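Local coordinates for protein phytochromobilin synthase (Solanum lycopersicum, PDB 6KME) that binds biliverdin IX alpha and, as a ferredoxin-dependent bilin reductase, probably reduces it to phytochromobilin, the chromophore of plant phytochromes, at residues Glu170-Phe175 and Arg302-Arg307; His134-Met137 and Asp141-Glu144; Lys166-Ser171 and Leu232-Glu237. The protein carries 1 engineered substitution. All coordinates share one frame; numbering follows the deposited sequence.

Interaction 1: residues Glu170-Phe175 and Arg302-Arg307. With BLA (biliverdine IX alpha), chain B.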
loop_
_atom_site.group_PDB
_atom_site.type_symbol
_atom_site.label_atom_id
_atom_site.label_comp_id
_atom_site.label_asym_id
_atom_site.label_seq_id
_atom_site.Cartn_x
_atom_site.Cartn_y
_atom_site.Cartn_z
ATOM N N GLU A 170 -8.413 0.089 -12.419
ATOM C CA GLU A 170 -8.783 -0.778 -11.303
ATOM C C GLU A 170 -8.084 -0.387 -10.001
ATOM O O GLU A 170 -8.562 -0.753 -8.920
ATOM C CB GLU A 170 -8.473 -2.242 -11.652
ATOM C CG GLU A 170 -9.366 -2.829 -12.749
ATOM C CD GLU A 170 -8.859 -2.546 -14.182
ATOM O OE1 GLU A 170 -7.926 -1.739 -14.352
ATOM O OE2 GLU A 170 -9.376 -3.163 -15.135
ATOM N N SER A 171 -6.964 0.343 -10.074
ATOM C CA SER A 171 -6.271 0.764 -8.857
ATOM C C SER A 171 -7.096 1.760 -8.049
ATOM O O SER A 171 -6.999 1.780 -6.811
ATOM C CB SER A 171 -4.900 1.356 -9.200
ATOM O OG SER A 171 -4.042 0.358 -9.741
ATOM N N LEU A 172 -7.945 2.557 -8.711
ATOM C CA LEU A 172 -8.747 3.545 -7.992
ATOM C C LEU A 172 -9.745 2.896 -7.045
ATOM O O LEU A 172 -10.156 3.522 -6.061
ATOM C CB LEU A 172 -9.495 4.458 -8.961
ATOM C CG LEU A 172 -8.858 5.763 -9.447
ATOM C CD1 LEU A 172 -9.973 6.762 -9.716
ATOM C CD2 LEU A 172 -7.876 6.356 -8.479
ATOM N N ARG A 173 -10.174 1.664 -7.338
ATOM C CA ARG A 173 -11.042 0.911 -6.431
ATOM C C ARG A 173 -10.485 0.878 -5.015
ATOM O O ARG A 173 -11.241 0.708 -4.053
ATOM C CB ARG A 173 -11.224 -0.536 -6.933
ATOM C CG ARG A 173 -11.807 -0.682 -8.352
ATOM C CD ARG A 173 -11.664 -2.108 -8.949
ATOM N NE ARG A 173 -12.281 -2.199 -10.284
ATOM C CZ ARG A 173 -12.348 -3.308 -11.022
ATOM N NH1 ARG A 173 -11.828 -4.443 -10.566
ATOM N NH2 ARG A 173 -12.931 -3.285 -12.227
ATOM N N PHE A 174 -9.163 1.012 -4.874
ATOM C CA PHE A 174 -8.475 0.821 -3.605
ATOM C C PHE A 174 -7.921 2.107 -2.997
ATOM O O PHE A 174 -7.344 2.054 -1.906
ATOM C CB PHE A 174 -7.346 -0.212 -3.790
ATOM C CG PHE A 174 -7.821 -1.516 -4.379
ATOM C CD1 PHE A 174 -8.500 -2.448 -3.589
ATOM C CD2 PHE A 174 -7.639 -1.794 -5.736
ATOM C CE1 PHE A 174 -8.963 -3.648 -4.130
ATOM C CE2 PHE A 174 -8.095 -3.000 -6.286
ATOM C CZ PHE A 174 -8.759 -3.927 -5.479
ATOM N N PHE A 175 -8.083 3.255 -3.647
ATOM C CA PHE A 175 -7.479 4.488 -3.155
ATOM C C PHE A 175 -8.510 5.336 -2.415
ATOM O O PHE A 175 -9.704 5.300 -2.719
ATOM C CB PHE A 175 -6.872 5.301 -4.304
ATOM C CG PHE A 175 -5.612 4.708 -4.882
ATOM C CD1 PHE A 175 -4.972 3.634 -4.261
ATOM C CD2 PHE A 175 -5.056 5.230 -6.043
ATOM C CE1 PHE A 175 -3.815 3.093 -4.789
ATOM C CE2 PHE A 175 -3.880 4.687 -6.582
ATOM C CZ PHE A 175 -3.267 3.627 -5.955
ATOM N N ARG A 302 -6.878 14.468 -11.213
ATOM C CA ARG A 302 -7.249 13.919 -9.915
ATOM C C ARG A 302 -8.764 13.763 -9.825
ATOM O O ARG A 302 -9.490 14.748 -10.007
ATOM C CB ARG A 302 -6.743 14.817 -8.792
ATOM C CG ARG A 302 -6.932 14.165 -7.406
ATOM C CD ARG A 302 -6.595 15.102 -6.267
ATOM N NE ARG A 302 -6.830 14.408 -4.996
ATOM C CZ ARG A 302 -5.974 13.543 -4.457
ATOM N NH1 ARG A 302 -4.822 13.289 -5.069
ATOM N NH2 ARG A 302 -6.267 12.929 -3.310
ATOM N N PRO A 303 -9.283 12.562 -9.561
ATOM C CA PRO A 303 -10.736 12.350 -9.656
ATOM C C PRO A 303 -11.514 12.692 -8.390
ATOM O O PRO A 303 -12.679 12.302 -8.262
ATOM C CB PRO A 303 -10.840 10.860 -9.990
ATOM C CG PRO A 303 -9.646 10.258 -9.329
ATOM C CD PRO A 303 -8.547 11.294 -9.411
ATOM N N TRP A 304 -10.898 13.419 -7.457
ATOM C CA TRP A 304 -11.586 13.964 -6.290
ATOM C C TRP A 304 -11.416 15.472 -6.274
ATOM O O TRP A 304 -10.320 15.974 -6.549
ATOM C CB TRP A 304 -11.031 13.398 -4.976
ATOM C CG TRP A 304 -11.275 11.948 -4.786
ATOM C CD1 TRP A 304 -12.383 11.365 -4.233
ATOM C CD2 TRP A 304 -10.386 10.885 -5.121
ATOM N NE1 TRP A 304 -12.237 10.000 -4.215
ATOM C CE2 TRP A 304 -11.020 9.679 -4.759
ATOM C CE3 TRP A 304 -9.115 10.833 -5.698
ATOM C CZ2 TRP A 304 -10.428 8.436 -4.959
ATOM C CZ3 TRP A 304 -8.527 9.603 -5.891
ATOM C CH2 TRP A 304 -9.184 8.418 -5.521
ATOM N N ASN A 305 -12.485 16.196 -5.933
ATOM C CA ASN A 305 -12.372 17.644 -5.840
ATOM C C ASN A 305 -11.746 18.039 -4.503
ATOM O O ASN A 305 -11.339 17.192 -3.700
ATOM C CB ASN A 305 -13.724 18.320 -6.087
ATOM C CG ASN A 305 -14.745 18.096 -4.975
ATOM O OD1 ASN A 305 -14.431 17.645 -3.872
ATOM N ND2 ASN A 305 -15.990 18.450 -5.269
ATOM N N ALA A 306 -11.667 19.356 -4.265
ATOM C CA ALA A 306 -10.989 19.880 -3.081
ATOM C C ALA A 306 -11.682 19.497 -1.783
ATOM O O ALA A 306 -11.058 19.582 -0.718
ATOM C CB ALA A 306 -10.872 21.400 -3.162
ATOM N N ARG A 307 -12.954 19.109 -1.834
ATOM C CA ARG A 307 -13.661 18.660 -0.643
ATOM C C ARG A 307 -13.662 17.140 -0.505
ATOM O O ARG A 307 -14.305 16.610 0.408
ATOM C CB ARG A 307 -15.096 19.199 -0.636
ATOM C CG ARG A 307 -15.215 20.733 -0.574
ATOM C CD ARG A 307 -14.002 21.404 0.095
ATOM N NE ARG A 307 -13.924 21.182 1.540
ATOM C CZ ARG A 307 -12.783 21.050 2.215
ATOM N NH1 ARG A 307 -11.619 21.101 1.575
ATOM N NH2 ARG A 307 -12.803 20.853 3.529
HETATM C CHA BLA B . 4.475 2.315 -11.197
HETATM N NA BLA B . 3.088 1.869 -9.052
HETATM C C1A BLA B . 3.204 2.358 -10.364
HETATM C C2A BLA B . 1.894 2.879 -10.754
HETATM C C3A BLA B . 0.991 2.674 -9.620
HETATM C C4A BLA B . 1.754 2.046 -8.580
HETATM C CMA BLA B . -0.486 3.050 -9.480
HETATM C CAA BLA B . 1.619 3.482 -12.161
HETATM C CBA BLA B . 1.398 2.363 -13.142
HETATM C CGA BLA B . -0.122 1.965 -13.199
HETATM O O1A BLA B . -0.812 2.919 -13.406
HETATM O O2A BLA B . -0.311 0.795 -13.036
HETATM C CHB BLA B . 1.304 1.639 -7.170
HETATM N NB BLA B . -0.911 0.693 -7.495
HETATM C C1B BLA B . 0.218 0.923 -6.676
HETATM C C2B BLA B . -0.361 0.631 -5.226
HETATM C C3B BLA B . -1.610 0.030 -5.326
HETATM C C4B BLA B . -1.967 0.014 -6.814
HETATM C CMB BLA B . 0.537 0.776 -4.011
HETATM O OB BLA B . -2.905 -0.480 -7.419
HETATM C CAB BLA B . -2.699 -0.525 -4.442
HETATM C CBB BLA B . -3.879 -1.170 -4.592
HETATM N NC BLA B . 6.810 -0.107 -7.099
HETATM C C1C BLA B . 6.659 -0.526 -5.757
HETATM C C2C BLA B . 7.877 -1.413 -5.464
HETATM C C3C BLA B . 8.650 -1.453 -6.625
HETATM C C4C BLA B . 7.971 -0.600 -7.723
HETATM C CMC BLA B . 8.008 -2.043 -4.072
HETATM O OC BLA B . 5.675 -0.134 -5.150
HETATM C CAC BLA B . 9.924 -2.200 -6.797
HETATM C CBC BLA B . 10.392 -3.366 -6.298
HETATM C CHD BLA B . 8.224 -0.271 -9.029
HETATM N ND BLA B . 6.102 1.011 -9.779
HETATM C C1D BLA B . 7.315 0.496 -9.972
HETATM C C2D BLA B . 7.837 0.748 -11.376
HETATM C C3D BLA B . 6.858 1.467 -12.038
HETATM C C4D BLA B . 5.688 1.667 -11.032
HETATM C CMD BLA B . 9.201 0.231 -11.793
HETATM C CAD BLA B . 6.767 2.027 -13.463
HETATM C CBD BLA B . 6.585 0.962 -14.527
HETATM C CGD BLA B . 5.168 0.238 -14.521
HETATM O O1D BLA B . 5.290 -0.974 -14.542
HETATM O O2D BLA B . 4.217 1.009 -14.502
#
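Leu172 divides its two methyls between Pro303 and Trp304. CD1 meets the puckered corner of the proline at CG, 3.5 Å away, and the two side chains cross obliquely; CD2 lies 3.8 Å from Trp304 CH2, where the leucine and the indole run antiparallel alongside one another. The same proline CG sits over the rim of one face of the indole, so Pro303 and Trp304 form a folded apolar surface for the leucine. Trp304 CH2 also comes within 4.1 Å of Phe175 CB, while CZ2 lies by the Phe175 carbonyl oxygen. From that shared CB the Phe175 ring turns away from the tryptophan: with CG anti to the carbonyl carbon (chi1 -72°), it reaches biliverdin, where CE1 stands 3.8 Å from the vinyl carbon CAB. Ser171 O lies over the centre of one face of this ring. Nearby, Ser171 OG donates to the lactam oxygen OB of the bilin at 2.7 Å, and Phe174 CB rests 3.7 Å from the vinyl end CBB. Were Phe175 an alanine, the lactam ring of biliverdin would probably lose the aromatic wall beside CAB and be freer to shift. The four residues that touch are all buried, and the contact forms the outer backing of the bilin pocket of a ferredoxin-dependent bilin reductase, joining the loop before strand 180-185 to the C-terminal loop.

Interaction 2: residues His134-Met137 and Asp141-Glu144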
loop_
_atom_site.group_PDB
_atom_site.type_symbol
_atom_site.label_atom_id
_atom_site.label_comp_id
_atom_site.label_asym_id
_atom_site.label_seq_id
_atom_site.Cartn_x
_atom_site.Cartn_y
_atom_site.Cartn_z
ATOM N N HIS A 134 -13.086 -0.735 3.050
ATOM C CA HIS A 134 -14.382 -0.954 2.435
ATOM C C HIS A 134 -14.639 0.115 1.384
ATOM O O HIS A 134 -14.009 1.177 1.380
ATOM C CB HIS A 134 -15.498 -0.944 3.486
ATOM C CG HIS A 134 -15.459 -2.113 4.421
ATOM N ND1 HIS A 134 -15.636 -3.412 3.994
ATOM C CD2 HIS A 134 -15.291 -2.176 5.764
ATOM C CE1 HIS A 134 -15.568 -4.227 5.034
ATOM N NE2 HIS A 134 -15.359 -3.502 6.119
ATOM N N ASP A 135 -15.577 -0.180 0.484
ATOM C CA ASP A 135 -15.799 0.683 -0.670
ATOM C C ASP A 135 -16.298 2.057 -0.242
ATOM O O ASP A 135 -17.229 2.179 0.561
ATOM C CB ASP A 135 -16.796 0.042 -1.629
ATOM C CG ASP A 135 -17.165 0.964 -2.771
ATOM O OD1 ASP A 135 -16.331 1.127 -3.692
ATOM O OD2 ASP A 135 -18.278 1.535 -2.733
ATOM N N ILE A 136 -15.665 3.095 -0.780
ATOM C CA ILE A 136 -16.020 4.479 -0.499
ATOM C C ILE A 136 -16.644 5.156 -1.710
ATOM O O ILE A 136 -16.833 6.377 -1.703
ATOM C CB ILE A 136 -14.800 5.278 -0.014
ATOM C CG1 ILE A 136 -13.684 5.164 -1.054
ATOM C CG2 ILE A 136 -14.347 4.793 1.369
ATOM C CD1 ILE A 136 -12.639 6.223 -0.934
ATOM N N MET A 137 -16.949 4.396 -2.764
ATOM C CA MET A 137 -17.483 4.964 -4.000
ATOM C C MET A 137 -19.008 5.018 -3.994
ATOM O O MET A 137 -19.594 6.076 -4.245
ATOM C CB MET A 137 -16.996 4.154 -5.207
ATOM C CG MET A 137 -15.488 4.069 -5.350
ATOM S SD MET A 137 -14.786 5.520 -6.149
ATOM C CE MET A 137 -13.702 4.732 -7.339
ATOM N N ASP A 141 -20.965 5.628 4.494
ATOM C CA ASP A 141 -20.716 5.516 5.933
ATOM C C ASP A 141 -19.222 5.415 6.245
ATOM O O ASP A 141 -18.695 6.182 7.061
ATOM C CB ASP A 141 -21.468 4.313 6.505
ATOM C CG ASP A 141 -22.956 4.580 6.683
ATOM O OD1 ASP A 141 -23.335 5.756 6.868
ATOM O OD2 ASP A 141 -23.748 3.611 6.645
ATOM N N TYR A 142 -18.520 4.478 5.596
ATOM C CA TYR A 142 -17.099 4.269 5.878
ATOM C C TYR A 142 -16.273 5.495 5.507
ATOM O O TYR A 142 -15.316 5.843 6.211
ATOM C CB TYR A 142 -16.588 3.033 5.130
ATOM C CG TYR A 142 -15.180 2.587 5.505
ATOM C CD1 TYR A 142 -14.957 1.736 6.592
ATOM C CD2 TYR A 142 -14.074 3.003 4.770
ATOM C CE1 TYR A 142 -13.665 1.317 6.930
ATOM C CE2 TYR A 142 -12.777 2.594 5.102
ATOM C CZ TYR A 142 -12.583 1.758 6.183
ATOM O OH TYR A 142 -11.309 1.366 6.503
ATOM N N LYS A 143 -16.616 6.152 4.392
ATOM C CA LYS A 143 -15.853 7.317 3.952
ATOM C C LYS A 143 -15.953 8.450 4.970
ATOM O O LYS A 143 -14.949 9.094 5.296
ATOM C CB LYS A 143 -16.339 7.771 2.569
ATOM C CG LYS A 143 -15.666 9.037 2.047
ATOM C CD LYS A 143 -16.381 9.565 0.809
ATOM C CE LYS A 143 -15.665 10.768 0.199
ATOM N NZ LYS A 143 -16.599 11.552 -0.671
ATOM N N GLU A 144 -17.155 8.698 5.494
ATOM C CA GLU A 144 -17.317 9.722 6.520
ATOM C C GLU A 144 -16.633 9.318 7.820
ATOM O O GLU A 144 -16.041 10.159 8.505
ATOM C CB GLU A 144 -18.802 9.992 6.758
ATOM C CG GLU A 144 -19.418 10.884 5.700
ATOM C CD GLU A 144 -18.785 12.262 5.680
ATOM O OE1 GLU A 144 -18.987 13.018 6.657
ATOM O OE2 GLU A 144 -18.071 12.580 4.703
HETATM O O HOH W 1 -18.091 4.341 2.289
#
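Tyr142 and His134 are brought together by contrasting first torsions. In the tyrosine, CG extends opposite the backbone N (chi1 -171°), which carries the phenol off the helix toward the preceding loop; in the histidine, CG lies opposite the carbonyl carbon (chi1 -68°), which brings CB and the CD2 edge of the imidazole over one face of the phenol. The rings make an offset edge-to-face pair, planes at 87° and centroids 5.5 Å apart, with the His134 edge at CD2 directed at the Tyr142 face. His134 CB adds a CH-pi contact, 4.2 Å from the centroid of the Tyr142 ring and close to its normal. The polar ends fix both rings: His134 NE2 is hydrogen-bonded to Asn224 OD1 of helix 218-238, and Tyr142 OH is hydrogen-bonded to Asp109 O and Leu133 N. Ile136 approaches the phenol differently. Its CG2 lies in the ring plane at the edge, 3.9 Å from Tyr142 CD2, and the same methyl touches Lys143 CB at 3.8 Å, so one branch fills the angle between two consecutive helix residues. Lys143 then runs on fully extended, away from the loop, and its NZ is hydrogen-bonded to Gly308 O. A water also links the two backbones, giving a proton to Asp135 O at 2.9 Å and accepting one from Lys143 N at 3.1 Å. It thereby engages an amide in the first turn of the helix. The arrangement is a tight loop-to-helix connection, in which the chain leaving strand 123-131 of the central antiparallel sheet folds back on the start of helix 141-147, within the alpha-beta-alpha sandwich of the bilin reductases.

Interaction 3: residues Lys166-Ser171 and Leu232-Glu237. With BLA (biliverdine IX alpha), chain B.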
loop_
_atom_site.group_PDB
_atom_site.type_symbol
_atom_site.label_atom_id
_atom_site.label_comp_id
_atom_site.label_asym_id
_atom_site.label_seq_id
_atom_site.Cartn_x
_atom_site.Cartn_y
_atom_site.Cartn_z
ATOM N N LYS A 166 -2.512 9.603 -15.762
ATOM C CA LYS A 166 -3.303 8.406 -16.016
ATOM C C LYS A 166 -2.683 7.184 -15.342
ATOM O O LYS A 166 -1.457 7.034 -15.286
ATOM C CB LYS A 166 -3.436 8.171 -17.528
ATOM C CG LYS A 166 -4.216 9.264 -18.248
ATOM C CD LYS A 166 -4.228 9.045 -19.780
ATOM C CE LYS A 166 -4.796 10.274 -20.492
ATOM N NZ LYS A 166 -4.751 10.141 -21.960
ATOM N N LEU A 167 -3.542 6.313 -14.807
ATOM C CA LEU A 167 -3.079 5.129 -14.093
ATOM C C LEU A 167 -4.100 4.013 -14.264
ATOM O O LEU A 167 -5.258 4.255 -14.615
ATOM C CB LEU A 167 -2.840 5.415 -12.594
ATOM C CG LEU A 167 -4.073 5.552 -11.666
ATOM C CD1 LEU A 167 -3.654 5.506 -10.196
ATOM C CD2 LEU A 167 -4.864 6.822 -11.950
ATOM N N THR A 168 -3.654 2.781 -14.016
ATOM C CA THR A 168 -4.519 1.604 -14.039
ATOM C C THR A 168 -5.867 1.902 -13.378
ATOM O O THR A 168 -5.918 2.308 -12.210
ATOM C CB THR A 168 -3.792 0.461 -13.316
ATOM O OG1 THR A 168 -2.621 0.092 -14.062
ATOM C CG2 THR A 168 -4.694 -0.774 -13.090
ATOM N N SER A 169 -6.971 1.761 -14.141
ATOM C CA SER A 169 -8.264 2.217 -13.624
ATOM C C SER A 169 -8.711 1.393 -12.419
ATOM O O SER A 169 -9.319 1.933 -11.488
ATOM C CB SER A 169 -9.338 2.167 -14.714
ATOM O OG SER A 169 -9.192 3.234 -15.642
ATOM N N GLU A 170 -8.413 0.089 -12.419
ATOM C CA GLU A 170 -8.783 -0.778 -11.303
ATOM C C GLU A 170 -8.084 -0.387 -10.001
ATOM O O GLU A 170 -8.562 -0.753 -8.920
ATOM C CB GLU A 170 -8.473 -2.242 -11.652
ATOM C CG GLU A 170 -9.366 -2.829 -12.749
ATOM C CD GLU A 170 -8.859 -2.546 -14.182
ATOM O OE1 GLU A 170 -7.926 -1.739 -14.352
ATOM O OE2 GLU A 170 -9.376 -3.163 -15.135
ATOM N N SER A 171 -6.964 0.343 -10.074
ATOM C CA SER A 171 -6.271 0.764 -8.857
ATOM C C SER A 171 -7.096 1.760 -8.049
ATOM O O SER A 171 -6.999 1.780 -6.811
ATOM C CB SER A 171 -4.900 1.356 -9.200
ATOM O OG SER A 171 -4.042 0.358 -9.741
ATOM N N LEU A 232 -5.445 -7.948 -0.611
ATOM C CA LEU A 232 -4.174 -8.662 -0.726
ATOM C C LEU A 232 -4.116 -9.457 -2.023
ATOM O O LEU A 232 -3.048 -9.594 -2.636
ATOM C CB LEU A 232 -3.984 -9.619 0.465
ATOM C CG LEU A 232 -3.969 -8.979 1.849
ATOM C CD1 LEU A 232 -3.988 -10.060 2.951
ATOM C CD2 LEU A 232 -2.754 -8.065 1.977
ATOM N N THR A 233 -5.246 -10.022 -2.429
ATOM C CA THR A 233 -5.267 -10.831 -3.638
ATOM C C THR A 233 -5.004 -9.969 -4.866
ATOM O O THR A 233 -4.213 -10.349 -5.743
ATOM C CB THR A 233 -6.606 -11.550 -3.758
ATOM O OG1 THR A 233 -6.749 -12.485 -2.679
ATOM C CG2 THR A 233 -6.686 -12.289 -5.085
ATOM N N TRP A 234 -5.650 -8.802 -4.941
ATOM C CA TRP A 234 -5.390 -7.882 -6.048
ATOM C C TRP A 234 -3.914 -7.516 -6.119
ATOM O O TRP A 234 -3.269 -7.678 -7.165
ATOM C CB TRP A 234 -6.240 -6.616 -5.909
ATOM C CG TRP A 234 -5.765 -5.533 -6.834
ATOM C CD1 TRP A 234 -4.965 -4.464 -6.516
ATOM C CD2 TRP A 234 -6.008 -5.445 -8.251
ATOM N NE1 TRP A 234 -4.713 -3.711 -7.646
ATOM C CE2 TRP A 234 -5.346 -4.287 -8.718
ATOM C CE3 TRP A 234 -6.744 -6.220 -9.158
ATOM C CZ2 TRP A 234 -5.383 -3.892 -10.065
ATOM C CZ3 TRP A 234 -6.784 -5.819 -10.502
ATOM C CH2 TRP A 234 -6.106 -4.669 -10.935
ATOM N N ARG A 235 -3.355 -7.038 -5.002
ATOM C CA ARG A 235 -1.981 -6.549 -5.013
ATOM C C ARG A 235 -0.985 -7.672 -5.249
ATOM O O ARG A 235 0.004 -7.483 -5.969
ATOM C CB ARG A 235 -1.678 -5.801 -3.705
ATOM C CG ARG A 235 -2.450 -4.483 -3.572
ATOM C CD ARG A 235 -1.856 -3.561 -2.503
ATOM N NE ARG A 235 -0.527 -3.096 -2.896
ATOM C CZ ARG A 235 0.311 -2.461 -2.085
ATOM N NH1 ARG A 235 -0.048 -2.197 -0.827
ATOM N NH2 ARG A 235 1.503 -2.091 -2.529
ATOM N N SER A 236 -1.220 -8.859 -4.685
ATOM C CA SER A 236 -0.234 -9.907 -4.915
ATOM C C SER A 236 -0.219 -10.349 -6.373
ATOM O O SER A 236 0.808 -10.845 -6.845
ATOM C CB SER A 236 -0.462 -11.098 -3.977
ATOM O OG SER A 236 -1.608 -11.819 -4.347
ATOM N N GLU A 237 -1.309 -10.136 -7.112
ATOM C CA GLU A 237 -1.344 -10.480 -8.534
ATOM C C GLU A 237 -0.835 -9.355 -9.441
ATOM O O GLU A 237 -0.153 -9.634 -10.432
ATOM C CB GLU A 237 -2.771 -10.870 -8.947
ATOM C CG GLU A 237 -2.906 -11.393 -10.393
ATOM C CD GLU A 237 -2.374 -12.817 -10.575
ATOM O OE1 GLU A 237 -2.496 -13.635 -9.641
ATOM O OE2 GLU A 237 -1.832 -13.118 -11.660
HETATM C CHA BLA B . 4.475 2.315 -11.197
HETATM N NA BLA B . 3.088 1.869 -9.052
HETATM C C1A BLA B . 3.204 2.358 -10.364
HETATM C C2A BLA B . 1.894 2.879 -10.754
HETATM C C3A BLA B . 0.991 2.674 -9.620
HETATM C C4A BLA B . 1.754 2.046 -8.580
HETATM C CMA BLA B . -0.486 3.050 -9.480
HETATM C CAA BLA B . 1.619 3.482 -12.161
HETATM C CBA BLA B . 1.398 2.363 -13.142
HETATM C CGA BLA B . -0.122 1.965 -13.199
HETATM O O1A BLA B . -0.812 2.919 -13.406
HETATM O O2A BLA B . -0.311 0.795 -13.036
HETATM C CHB BLA B . 1.304 1.639 -7.170
HETATM N NB BLA B . -0.911 0.693 -7.495
HETATM C C1B BLA B . 0.218 0.923 -6.676
HETATM C C2B BLA B . -0.361 0.631 -5.226
HETATM C C3B BLA B . -1.610 0.030 -5.326
HETATM C C4B BLA B . -1.967 0.014 -6.814
HETATM C CMB BLA B . 0.537 0.776 -4.011
HETATM O OB BLA B . -2.905 -0.480 -7.419
HETATM C CAB BLA B . -2.699 -0.525 -4.442
HETATM C CBB BLA B . -3.879 -1.170 -4.592
HETATM N NC BLA B . 6.810 -0.107 -7.099
HETATM C C1C BLA B . 6.659 -0.526 -5.757
HETATM C C2C BLA B . 7.877 -1.413 -5.464
HETATM C C3C BLA B . 8.650 -1.453 -6.625
HETATM C C4C BLA B . 7.971 -0.600 -7.723
HETATM C CMC BLA B . 8.008 -2.043 -4.072
HETATM O OC BLA B . 5.675 -0.134 -5.150
HETATM C CAC BLA B . 9.924 -2.200 -6.797
HETATM C CBC BLA B . 10.392 -3.366 -6.298
HETATM C CHD BLA B . 8.224 -0.271 -9.029
HETATM N ND BLA B . 6.102 1.011 -9.779
HETATM C C1D BLA B . 7.315 0.496 -9.972
HETATM C C2D BLA B . 7.837 0.748 -11.376
HETATM C C3D BLA B . 6.858 1.467 -12.038
HETATM C C4D BLA B . 5.688 1.667 -11.032
HETATM C CMD BLA B . 9.201 0.231 -11.793
HETATM C CAD BLA B . 6.767 2.027 -13.463
HETATM C CBD BLA B . 6.585 0.962 -14.527
HETATM C CGD BLA B . 5.168 0.238 -14.521
HETATM O O1D BLA B . 5.290 -0.974 -14.542
HETATM O O2D BLA B . 4.217 1.009 -14.502
#
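Thr168 OG1 donates to the propionate oxygen O2A of biliverdin at 2.6 Å, and the backbone N of Thr168 gives a nearly straight bond (165°) to the other oxygen, O1A, at 2.9 Å. One residue thus grips both oxygens of the carboxylate and restrains its rotation. This is the substrate pocket of the alpha-beta-alpha sandwich fold of bilin reductases, here closed between the short strand 167-168 with its following turn and helix 218-238. The threonine's other branch, CG2, lies near the plane of the Trp234 indole, at the edge by CZ2. Trp234 leaves the helix with CG opposite the backbone N (chi1 167°), which sends the indole toward the turn. There CH2 meets Glu170 CB at 3.5 Å, the two side chains crossing at about a right angle. Beyond CB the glutamate bends away, and its buried carboxylate is satisfied by Ser293 OG and Ile295 N. The indole is also stacked with Phe174 and meets Phe278 edge-to-face, so it is held from several directions. Its edge faces the bilin: lactam oxygen OB, the acceptor of the Ser171 hydroxyl, lies in the indole plane, 3.7 Å from Trp234 NE1. One residue on, Arg235 runs along the vinyl group, with CD 3.7 Å from CAB of biliverdin, and bends at its third torsion (66°). A salt bridge to Asp239 and a hydrogen bond to Asn116 OD1 hold NH2, leaving a guanidinium face against the bilin methyl CMB, 3.4 Å from Arg235 NH2.

Interactions 1 and 3 start from the same turn, sharing Glu170 and Ser171; both touch the lactam ring that carries OB, and interaction 3 also reaches the propionate with O1A and O2A. Their centres are 13 Å apart. They join directly where Phe174 CE2 packs 3.5 Å from Trp234 CD1, and again where Phe175 CE2 lies 3.7 Å from Leu167 CD1. Interaction 2 stands behind interaction 1, centres 12 Å apart, and touches it through Ile136 CD1, 3.6 Å from Phe175 O. It stays remote from the ligand, with the Ile136 side chain about 12 Å from the bilin, and does not touch interaction 3, whose nearest atoms are about 7 Å away.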